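Local structure of amidohydrolase (Xanthomonas campestris pv. campestris, 4DZH) at residues Gly182-His185 against Asp186-Asp190; Arg215-Ala218 against Asp219-Asp222; Ala169-Ser173 against Asp174-Phe178; Tyr204-Asp208 against Ala209-Arg213. The protein probably removes the amino group of adenosine-type nucleosides such as 5'-methylthioadenosine by hydrolysis, as a zinc-containing TIM-barrel deaminase of the amidohydrolase superfamily. One frame throughout, in Å; residues are numbered along the deposited sequence. Where two conformers were deposited one is given.

Interaction 1 (Gly182-His185 against Asp186-Asp190); sequences GELH and DQWRD. With ZN (zinc ion), chain H.
H185 and D186, neighbours near the C-terminal end of helix 174-188, meet through an imidazole-carboxylate bond while the far side of the same ring holds a zinc ion. From CB, next to the peptide N of D186, the H185 side chain leaves with CG anti to its own backbone N (chi1 167°), which carries the ring out beside the next residue. ND1 then donates to D186 OD1 at 3.1 Å; the oxygen lies close to the ring plane and is met on its anti side, with ring and carboxylate planes 72° apart. CE1 comes within 4.0 Å of R189 NH1. At the tip, NE2 binds zinc at 2.0 Å, beside three waters and the main-chain oxygen of L221. On another side of the helix L184 CD1 packs 3.7 Å from W188 CD1, and both side chains press on helix 143-152 and strand 194-200, a place that suits large apolar groups. D186 OD1 also forms a salt bridge with R189 NH1 at 3.2 Å. The carboxylate fixes the ring's rotation and is consistent with the proton on ND1, with NE2 giving its lone pair to the metal; it may strengthen that donation, though R189 would partly offset its charge.

Interaction 2 (Arg215-Ala218 against Asp219-Asp222); sequences RMLA and DQLD. With ZN (zinc ion), chain H.
R215 begins the contact through its backbone, its O accepting from D219 N in the regular i to i+4 pattern of helix 208-221; its guanidinium turns instead to a salt bridge with E212, nearly one turn earlier. M216 follows, with O taking Q220 N at 3.0 Å. Its side chain runs alongside that of Q220 in the same direction in one of two conformers, so the approach of its sulfur to the amide is uncertain. L217 flanks Q220 as well: CD2 lies 3.9 Å from Q220 OE1, so the glutamine lies alongside the leucine methyl, a flexible polar chain suited to an exposed helix face. The O of L217 receives L221 N at 2.8 Å, and L221 CB and CG crowd against that same oxygen. A218, small and buried, fits where the helix lies against F198 of strand 194-200. Past L221, D222 has positive phi (60°) and is the C' residue of a Schellman motif, in which M223 N reaches A218 O and D222 N makes a weak bond to D219 O. This turn presents L221 O to the zinc at 2.2 Å, while D222 O accepts from a zinc-bound water at 2.8 Å. Because this helix contributes a peptide oxygen, beside H185 NE2 from the other helix, the placing of this one ligand depends on the path of the backbone at the helix end, and the leucine side chain can serve in packing.

Interaction 3 (Ala169-Ser173 against Asp174-Phe178); sequences AWASS and DDEYF
A171 and Y177 form the tight heart of this contact, where the loop after strand 156-163 folds back on the first turn of helix 174-188. The methyl CB of A171 sits over the centre of the tyrosine ring, 3.4 Å from its centroid and 6° off the normal, a CH-pi contact close enough that a small side chain suits the place. W170 reaches the same ring from another direction: its CD1 lies 3.6 Å from Y177 CE1, its five-membered ring meeting the tyrosine ring obliquely with planes 60° apart, and its indole also makes a cation-pi contact with R180. The phenol hydroxyl is hydrogen-bonded to F166 O and T168 OG1 of the preceding loop, so Y177 is held at its tip as well as over its face.

The outer side is polar and partly watery. There E176 stretches back, CG anti to its backbone N and the rest extended, until OE1 accepts from S172 N at 3.1 Å; the bond is nearly straight at nitrogen (175°) but arrives from above the carboxylate plane. S172 OG adds a weak bond to the same oxygen. A water lies within bonding distance of E176 OE2 and A169 O, whereas a second joins W170 NE1 to Y177 O. S173 is the N-cap: its OG accepts from E176 N at 3.2 Å, and its O takes Y177 N. Serine suits this role because its short hydroxyl can reach an amide that lacks a helical partner. Together the cap and the glutamate satisfy loop and first-turn N-H groups, and the carboxylate's position near the helix start should be favoured by the helix dipole.

Interaction 4 (Tyr204-Asp208 against Ala209-Arg213); sequences YTVND and ANFER
V206 and F211 cross at about a right angle, the valine placing one methyl over the face of the phenylalanine ring. CG1, anti to the backbone N, stands 3.5 Å from the ring centroid and only 7° off its normal, a CH-pi contact; V206 CB lies 3.6 Å from F211 CE2. A compact apolar residue suits this place: V206 CG1 meets both the ring and, at 3.7 Å, N210 CB. F211 also packs on L251 and L254 of helix 247-254 and on P200 of strand 194-200. Next to these apolar groups is the N-terminal cap of helix 208-221, one of the helices surrounding the TIM barrel. N207 is the N-cap: its chi1 of 67° swings the amide round so that OD1 accepts from N210 N at 2.8 Å, with the nitrogen nearly in line with the C=O bond. Asparagine serves well because its carbonyl reaches the amide two peptides beyond the adjoining one. The amide planes of N207 and N210 are 32° apart, and N210 turns its ND2 to D165 and D174. N207 O receives F211 N at 3.0 Å, and D208 O receives E212 N, while the carboxylate of D208 forms salt bridges with R250 and R253 of helix 247-254.

Overall arrangement
Along the chain the order is interaction 3, 1, 4, 2: the first two open and close helix 174-188, the other two helix 208-221, with strand 194-200 between the helices. The centres of interactions 1 and 3 lie about 17 Å apart, those of interactions 2 and 4 about 14 Å. The N-terminal ends are joined where interactions 3 and 4 touch, by the D175-R213 salt bridge and the probable D174-N210 hydrogen bond; F178 also packs against L217 of interaction 2. At the other ends, interactions 1 and 2 share one zinc ion and its three waters, the centres about 13 Å apart. The two neighbouring barrel helices are thus tied at both ends, with this zinc separate from the one bound by H79, H81, H228 and D316.

Interaction 1 (Gly182-His185 against Asp186-Asp190)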
# COMPACT_ATOMS: atom_id res chain seq x y z
N GLY A 182 -23.58 -29.65 1.62
CA GLY A 182 -24.64 -29.92 2.57
C GLY A 182 -24.09 -30.33 3.92
O GLY A 182 -24.63 -29.93 4.96
N GLU A 183 -23.01 -31.10 3.92
CA GLU A 183 -22.40 -31.51 5.19
C GLU A 183 -21.85 -30.29 5.93
O GLU A 183 -21.97 -30.18 7.16
CB GLU A 183 -21.29 -32.54 4.97
CG GLU A 183 -21.81 -33.93 4.52
CD GLU A 183 -20.69 -34.86 4.03
OE1 GLU A 183 -19.52 -34.70 4.46
OE2 GLU A 183 -20.99 -35.75 3.20
N LEU A 184 -21.28 -29.35 5.19
CA LEU A 184 -20.69 -28.17 5.80
C LEU A 184 -21.78 -27.35 6.46
O LEU A 184 -21.63 -26.91 7.60
CB LEU A 184 -19.96 -27.33 4.74
CG LEU A 184 -19.21 -26.11 5.30
CD1 LEU A 184 -17.95 -26.49 6.09
CD2 LEU A 184 -18.91 -25.10 4.17
N HIS A 185 -22.86 -27.12 5.74
CA HIS A 185 -23.97 -26.37 6.29
C HIS A 185 -24.57 -27.00 7.56
O HIS A 185 -24.80 -26.31 8.55
CB HIS A 185 -25.06 -26.16 5.22
CG HIS A 185 -26.36 -25.67 5.78
ND1 HIS A 185 -27.32 -26.53 6.28
CD2 HIS A 185 -26.84 -24.42 5.97
CE1 HIS A 185 -28.34 -25.82 6.74
NE2 HIS A 185 -28.07 -24.54 6.57
N ASP A 186 -24.80 -28.31 7.53
CA ASP A 186 -25.38 -29.03 8.69
C ASP A 186 -24.44 -28.97 9.91
O ASP A 186 -24.90 -28.78 11.03
CB ASP A 186 -25.68 -30.49 8.30
CG ASP A 186 -26.75 -30.59 7.19
OD1 ASP A 186 -27.39 -29.56 6.87
OD2 ASP A 186 -26.96 -31.71 6.65
N GLN A 187 -23.13 -29.10 9.70
CA GLN A 187 -22.15 -29.08 10.80
C GLN A 187 -22.14 -27.73 11.52
O GLN A 187 -21.92 -27.65 12.74
CB GLN A 187 -20.74 -29.35 10.25
CG GLN A 187 -19.68 -29.68 11.30
CD GLN A 187 -19.92 -31.05 11.94
OE1 GLN A 187 -20.75 -31.83 11.46
NE2 GLN A 187 -19.20 -31.34 13.01
N TRP A 188 -22.37 -26.67 10.75
CA TRP A 188 -22.16 -25.31 11.26
C TRP A 188 -23.45 -24.50 11.41
O TRP A 188 -23.38 -23.30 11.66
CB TRP A 188 -21.10 -24.54 10.41
CG TRP A 188 -19.76 -25.24 10.51
CD1 TRP A 188 -19.20 -26.11 9.60
CD2 TRP A 188 -18.90 -25.24 11.63
NE1 TRP A 188 -18.01 -26.58 10.07
CE2 TRP A 188 -17.79 -26.07 11.32
CE3 TRP A 188 -18.91 -24.57 12.86
CZ2 TRP A 188 -16.73 -26.27 12.21
CZ3 TRP A 188 -17.83 -24.77 13.74
CH2 TRP A 188 -16.77 -25.62 13.40
N ARG A 189 -24.62 -25.15 11.31
CA ARG A 189 -25.85 -24.38 11.52
C ARG A 189 -25.87 -23.76 12.94
O ARG A 189 -25.50 -24.40 13.94
CB ARG A 189 -27.12 -25.19 11.22
CG ARG A 189 -27.07 -26.56 11.81
CD ARG A 189 -28.42 -27.27 11.71
NE ARG A 189 -28.22 -28.70 11.50
CZ ARG A 189 -28.59 -29.35 10.40
NH1 ARG A 189 -29.20 -28.69 9.41
NH2 ARG A 189 -28.37 -30.67 10.29
N ASP A 190 -26.27 -22.50 13.00
CA ASP A 190 -26.39 -21.78 14.26
C ASP A 190 -25.10 -21.64 15.06
O ASP A 190 -25.15 -21.41 16.27
CB ASP A 190 -27.48 -22.40 15.14
CG ASP A 190 -28.81 -22.49 14.43
OD1 ASP A 190 -29.23 -21.50 13.79
OD2 ASP A 190 -29.44 -23.57 14.50
ZN ZN H . -29.47 -23.14 7.05
O HOH W 1 -22.12 -32.74 8.67
O HOH W 2 -28.31 -21.32 7.10
O HOH W 3 -29.12 -22.82 9.10
O HOH W 4 -31.44 -24.16 7.11

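Interaction 2 (Arg215-Ala218 against Asp219-Asp222)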
# COMPACT_ATOMS: atom_id res chain seq x y z
N ARG A 215 -28.92 -22.36 -6.77
CA ARG A 215 -30.03 -21.45 -6.49
C ARG A 215 -31.06 -22.12 -5.56
O ARG A 215 -31.51 -21.52 -4.56
CB ARG A 215 -30.71 -21.02 -7.79
CG ARG A 215 -31.93 -20.16 -7.58
CD ARG A 215 -32.89 -20.26 -8.76
NE ARG A 215 -33.40 -21.63 -8.87
CZ ARG A 215 -34.32 -22.15 -8.07
NH1 ARG A 215 -34.84 -21.40 -7.11
NH2 ARG A 215 -34.71 -23.41 -8.23
N MET A 216 -31.42 -23.36 -5.88
CA MET A 216 -32.42 -24.08 -5.10
C MET A 216 -31.97 -24.35 -3.66
O MET A 216 -32.73 -24.11 -2.72
CB MET A 216 -32.80 -25.38 -5.80
CG MET A 216 -33.79 -26.19 -5.01
SD MET A 216 -32.98 -27.47 -4.06
CE MET A 216 -32.54 -28.60 -5.38
N LEU A 217 -30.74 -24.83 -3.49
CA LEU A 217 -30.20 -25.15 -2.18
C LEU A 217 -29.88 -23.91 -1.35
O LEU A 217 -30.06 -23.92 -0.13
CB LEU A 217 -28.97 -26.06 -2.27
CG LEU A 217 -29.24 -27.47 -2.87
CD1 LEU A 217 -27.97 -28.27 -3.04
CD2 LEU A 217 -30.21 -28.22 -1.97
N ALA A 218 -29.45 -22.83 -1.99
CA ALA A 218 -29.19 -21.60 -1.24
C ALA A 218 -30.49 -21.03 -0.63
O ALA A 218 -30.49 -20.52 0.49
CB ALA A 218 -28.52 -20.57 -2.10
N ASP A 219 -31.61 -21.10 -1.36
CA ASP A 219 -32.91 -20.73 -0.79
C ASP A 219 -33.35 -21.73 0.28
O ASP A 219 -33.70 -21.34 1.39
CB ASP A 219 -33.97 -20.61 -1.89
CG ASP A 219 -35.40 -20.49 -1.33
OD1 ASP A 219 -35.74 -19.42 -0.78
OD2 ASP A 219 -36.18 -21.47 -1.46
N GLN A 220 -33.29 -23.03 -0.03
CA GLN A 220 -33.67 -24.08 0.93
C GLN A 220 -32.90 -24.05 2.26
O GLN A 220 -33.48 -24.26 3.33
CB GLN A 220 -33.50 -25.45 0.28
CG GLN A 220 -33.79 -26.64 1.17
CD GLN A 220 -33.50 -27.97 0.48
OE1 GLN A 220 -33.87 -28.18 -0.68
NE2 GLN A 220 -32.84 -28.87 1.20
N LEU A 221 -31.59 -23.85 2.19
CA LEU A 221 -30.76 -23.95 3.39
C LEU A 221 -30.43 -22.58 3.96
O LEU A 221 -29.74 -22.48 4.99
CB LEU A 221 -29.46 -24.69 3.09
CG LEU A 221 -29.62 -26.06 2.43
CD1 LEU A 221 -28.27 -26.55 1.95
CD2 LEU A 221 -30.26 -27.07 3.41
N ASP A 222 -30.90 -21.53 3.28
CA ASP A 222 -30.67 -20.16 3.72
C ASP A 222 -29.17 -19.81 3.80
O ASP A 222 -28.60 -19.55 4.89
CB ASP A 222 -31.38 -19.88 5.05
CG ASP A 222 -31.36 -18.40 5.42
OD1 ASP A 222 -31.34 -17.56 4.50
OD2 ASP A 222 -31.38 -18.10 6.64
ZN ZN H . -29.47 -23.14 7.05
O HOH W 2 -28.31 -21.32 7.10
O HOH W 3 -29.12 -22.82 9.10
O HOH W 4 -31.44 -24.16 7.11

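Interaction 3 (Ala169-Ser173 against Asp174-Phe178)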
# COMPACT_ATOMS: atom_id res chain seq x y z
N ALA A 169 -9.28 -32.95 -5.70
CA ALA A 169 -9.10 -33.78 -4.52
C ALA A 169 -10.28 -33.62 -3.56
O ALA A 169 -10.63 -34.55 -2.81
CB ALA A 169 -7.81 -33.39 -3.83
N TRP A 170 -10.88 -32.44 -3.58
CA TRP A 170 -12.05 -32.17 -2.75
C TRP A 170 -13.30 -33.00 -3.11
O TRP A 170 -14.00 -33.54 -2.25
CB TRP A 170 -12.35 -30.68 -2.80
CG TRP A 170 -13.55 -30.21 -2.03
CD1 TRP A 170 -14.62 -29.52 -2.54
CD2 TRP A 170 -13.81 -30.38 -0.62
NE1 TRP A 170 -15.52 -29.25 -1.54
CE2 TRP A 170 -15.06 -29.77 -0.36
CE3 TRP A 170 -13.13 -31.01 0.43
CZ2 TRP A 170 -15.62 -29.73 0.92
CZ3 TRP A 170 -13.70 -30.97 1.71
CH2 TRP A 170 -14.94 -30.34 1.93
N ALA A 171 -13.57 -33.12 -4.40
CA ALA A 171 -14.77 -33.79 -4.87
C ALA A 171 -14.60 -34.13 -6.35
O ALA A 171 -14.07 -33.33 -7.14
CB ALA A 171 -15.98 -32.90 -4.70
N SER A 172 -15.03 -35.32 -6.73
CA SER A 172 -14.80 -35.73 -8.12
C SER A 172 -16.06 -35.68 -9.00
O SER A 172 -15.99 -35.89 -10.22
CB SER A 172 -14.12 -37.11 -8.15
OG SER A 172 -14.98 -38.11 -7.65
N SER A 173 -17.21 -35.38 -8.40
CA SER A 173 -18.46 -35.34 -9.14
C SER A 173 -19.36 -34.23 -8.62
O SER A 173 -19.14 -33.75 -7.50
CB SER A 173 -19.22 -36.66 -9.05
OG SER A 173 -19.70 -36.90 -7.71
N ASP A 174 -20.33 -33.82 -9.43
CA ASP A 174 -21.34 -32.84 -9.00
C ASP A 174 -21.95 -33.27 -7.67
O ASP A 174 -22.00 -32.49 -6.73
CB ASP A 174 -22.46 -32.63 -10.04
CG ASP A 174 -21.95 -32.08 -11.37
OD1 ASP A 174 -20.90 -31.39 -11.39
OD2 ASP A 174 -22.63 -32.34 -12.41
N ASP A 175 -22.42 -34.52 -7.59
CA ASP A 175 -23.04 -35.01 -6.36
C ASP A 175 -22.13 -34.86 -5.16
O ASP A 175 -22.60 -34.50 -4.08
CB ASP A 175 -23.53 -36.45 -6.52
CG ASP A 175 -24.76 -36.54 -7.39
OD1 ASP A 175 -25.28 -35.47 -7.75
OD2 ASP A 175 -25.22 -37.67 -7.69
N GLU A 176 -20.83 -35.14 -5.35
CA GLU A 176 -19.90 -35.03 -4.23
C GLU A 176 -19.73 -33.57 -3.81
O GLU A 176 -19.72 -33.30 -2.62
CB GLU A 176 -18.56 -35.71 -4.50
CG GLU A 176 -17.67 -35.87 -3.27
CD GLU A 176 -16.41 -36.66 -3.57
OE1 GLU A 176 -16.33 -37.23 -4.69
OE2 GLU A 176 -15.51 -36.69 -2.69
N TYR A 177 -19.64 -32.64 -4.76
CA TYR A 177 -19.46 -31.24 -4.37
C TYR A 177 -20.66 -30.78 -3.55
O TYR A 177 -20.52 -30.11 -2.52
CB TYR A 177 -19.29 -30.31 -5.60
CG TYR A 177 -17.86 -30.29 -6.17
CD1 TYR A 177 -16.84 -29.58 -5.54
CD2 TYR A 177 -17.56 -30.96 -7.37
CE1 TYR A 177 -15.54 -29.58 -6.06
CE2 TYR A 177 -16.27 -30.94 -7.91
CZ TYR A 177 -15.26 -30.25 -7.26
OH TYR A 177 -13.97 -30.21 -7.77
N PHE A 178 -21.85 -31.14 -4.01
CA PHE A 178 -23.04 -30.73 -3.27
C PHE A 178 -23.20 -31.50 -1.94
O PHE A 178 -23.72 -30.93 -0.98
CB PHE A 178 -24.29 -30.79 -4.16
CG PHE A 178 -24.35 -29.66 -5.18
CD1 PHE A 178 -24.80 -28.39 -4.81
CD2 PHE A 178 -23.93 -29.86 -6.50
CE1 PHE A 178 -24.85 -27.35 -5.74
CE2 PHE A 178 -24.00 -28.83 -7.46
CZ PHE A 178 -24.47 -27.58 -7.09
O HOH W 5 -12.37 -36.98 -2.71
O HOH W 6 -18.26 -28.35 -1.91

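Interaction 4 (Tyr204-Asp208 against Ala209-Arg213)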
# COMPACT_ATOMS: atom_id res chain seq x y z
N TYR A 204 -17.75 -19.42 -15.99
CA TYR A 204 -17.15 -20.27 -17.02
C TYR A 204 -16.73 -21.66 -16.52
O TYR A 204 -16.27 -22.50 -17.31
CB TYR A 204 -15.95 -19.60 -17.70
CG TYR A 204 -14.93 -19.04 -16.71
CD1 TYR A 204 -13.91 -19.85 -16.21
CD2 TYR A 204 -14.99 -17.72 -16.31
CE1 TYR A 204 -12.98 -19.36 -15.32
CE2 TYR A 204 -14.07 -17.21 -15.41
CZ TYR A 204 -13.07 -18.03 -14.93
OH TYR A 204 -12.17 -17.51 -14.04
N THR A 205 -16.88 -21.93 -15.23
CA THR A 205 -16.50 -23.24 -14.70
C THR A 205 -17.68 -23.92 -14.04
O THR A 205 -17.51 -25.00 -13.46
CB THR A 205 -15.39 -23.16 -13.64
OG1 THR A 205 -15.77 -22.24 -12.60
CG2 THR A 205 -14.06 -22.74 -14.26
N VAL A 206 -18.85 -23.31 -14.11
CA VAL A 206 -20.02 -23.84 -13.45
C VAL A 206 -21.14 -23.89 -14.50
O VAL A 206 -21.55 -22.85 -15.03
CB VAL A 206 -20.47 -22.98 -12.25
CG1 VAL A 206 -21.78 -23.51 -11.65
CG2 VAL A 206 -19.38 -22.93 -11.17
N ASN A 207 -21.64 -25.09 -14.78
CA ASN A 207 -22.66 -25.21 -15.82
C ASN A 207 -24.06 -24.79 -15.35
O ASN A 207 -24.28 -24.55 -14.17
CB ASN A 207 -22.61 -26.60 -16.47
CG ASN A 207 -23.02 -27.74 -15.51
OD1 ASN A 207 -23.71 -27.53 -14.51
ND2 ASN A 207 -22.61 -28.97 -15.85
N ASP A 208 -25.01 -24.64 -16.28
CA ASP A 208 -26.35 -24.18 -15.93
C ASP A 208 -27.05 -25.06 -14.87
O ASP A 208 -27.76 -24.54 -13.99
CB ASP A 208 -27.22 -24.17 -17.18
CG ASP A 208 -26.97 -22.95 -18.04
OD1 ASP A 208 -26.04 -22.17 -17.70
OD2 ASP A 208 -27.71 -22.75 -19.05
N ALA A 209 -26.91 -26.38 -14.97
CA ALA A 209 -27.52 -27.31 -14.03
C ALA A 209 -26.96 -27.16 -12.62
O ALA A 209 -27.72 -27.18 -11.65
CB ALA A 209 -27.35 -28.73 -14.53
N ASN A 210 -25.64 -26.99 -12.51
CA ASN A 210 -25.02 -26.74 -11.22
C ASN A 210 -25.45 -25.39 -10.63
O ASN A 210 -25.64 -25.27 -9.41
CB ASN A 210 -23.49 -26.83 -11.32
CG ASN A 210 -23.02 -28.28 -11.32
OD1 ASN A 210 -23.74 -29.17 -10.85
ND2 ASN A 210 -21.82 -28.52 -11.84
N PHE A 211 -25.63 -24.39 -11.49
CA PHE A 211 -26.08 -23.07 -11.02
C PHE A 211 -27.52 -23.17 -10.54
O PHE A 211 -27.91 -22.57 -9.53
CB PHE A 211 -25.95 -21.99 -12.13
CG PHE A 211 -24.68 -21.20 -12.05
CD1 PHE A 211 -24.24 -20.64 -10.85
CD2 PHE A 211 -23.92 -21.03 -13.18
CE1 PHE A 211 -23.06 -19.91 -10.81
CE2 PHE A 211 -22.76 -20.31 -13.15
CZ PHE A 211 -22.32 -19.73 -11.95
N GLU A 212 -28.32 -23.97 -11.24
CA GLU A 212 -29.69 -24.16 -10.83
C GLU A 212 -29.74 -24.83 -9.45
O GLU A 212 -30.57 -24.48 -8.60
CB GLU A 212 -30.42 -25.03 -11.85
CG GLU A 212 -31.72 -25.67 -11.34
CD GLU A 212 -32.73 -24.66 -10.75
OE1 GLU A 212 -32.58 -23.44 -10.93
OE2 GLU A 212 -33.67 -25.12 -10.09
N ARG A 213 -28.84 -25.78 -9.23
CA ARG A 213 -28.82 -26.52 -7.98
C ARG A 213 -28.38 -25.61 -6.82
O ARG A 213 -28.90 -25.69 -5.69
CB ARG A 213 -27.92 -27.74 -8.12
CG ARG A 213 -28.04 -28.78 -7.02
CD ARG A 213 -27.44 -30.13 -7.47
NE ARG A 213 -27.42 -31.15 -6.41
CZ ARG A 213 -26.80 -32.33 -6.53
NH1 ARG A 213 -26.14 -32.63 -7.65
NH2 ARG A 213 -26.81 -33.20 -5.54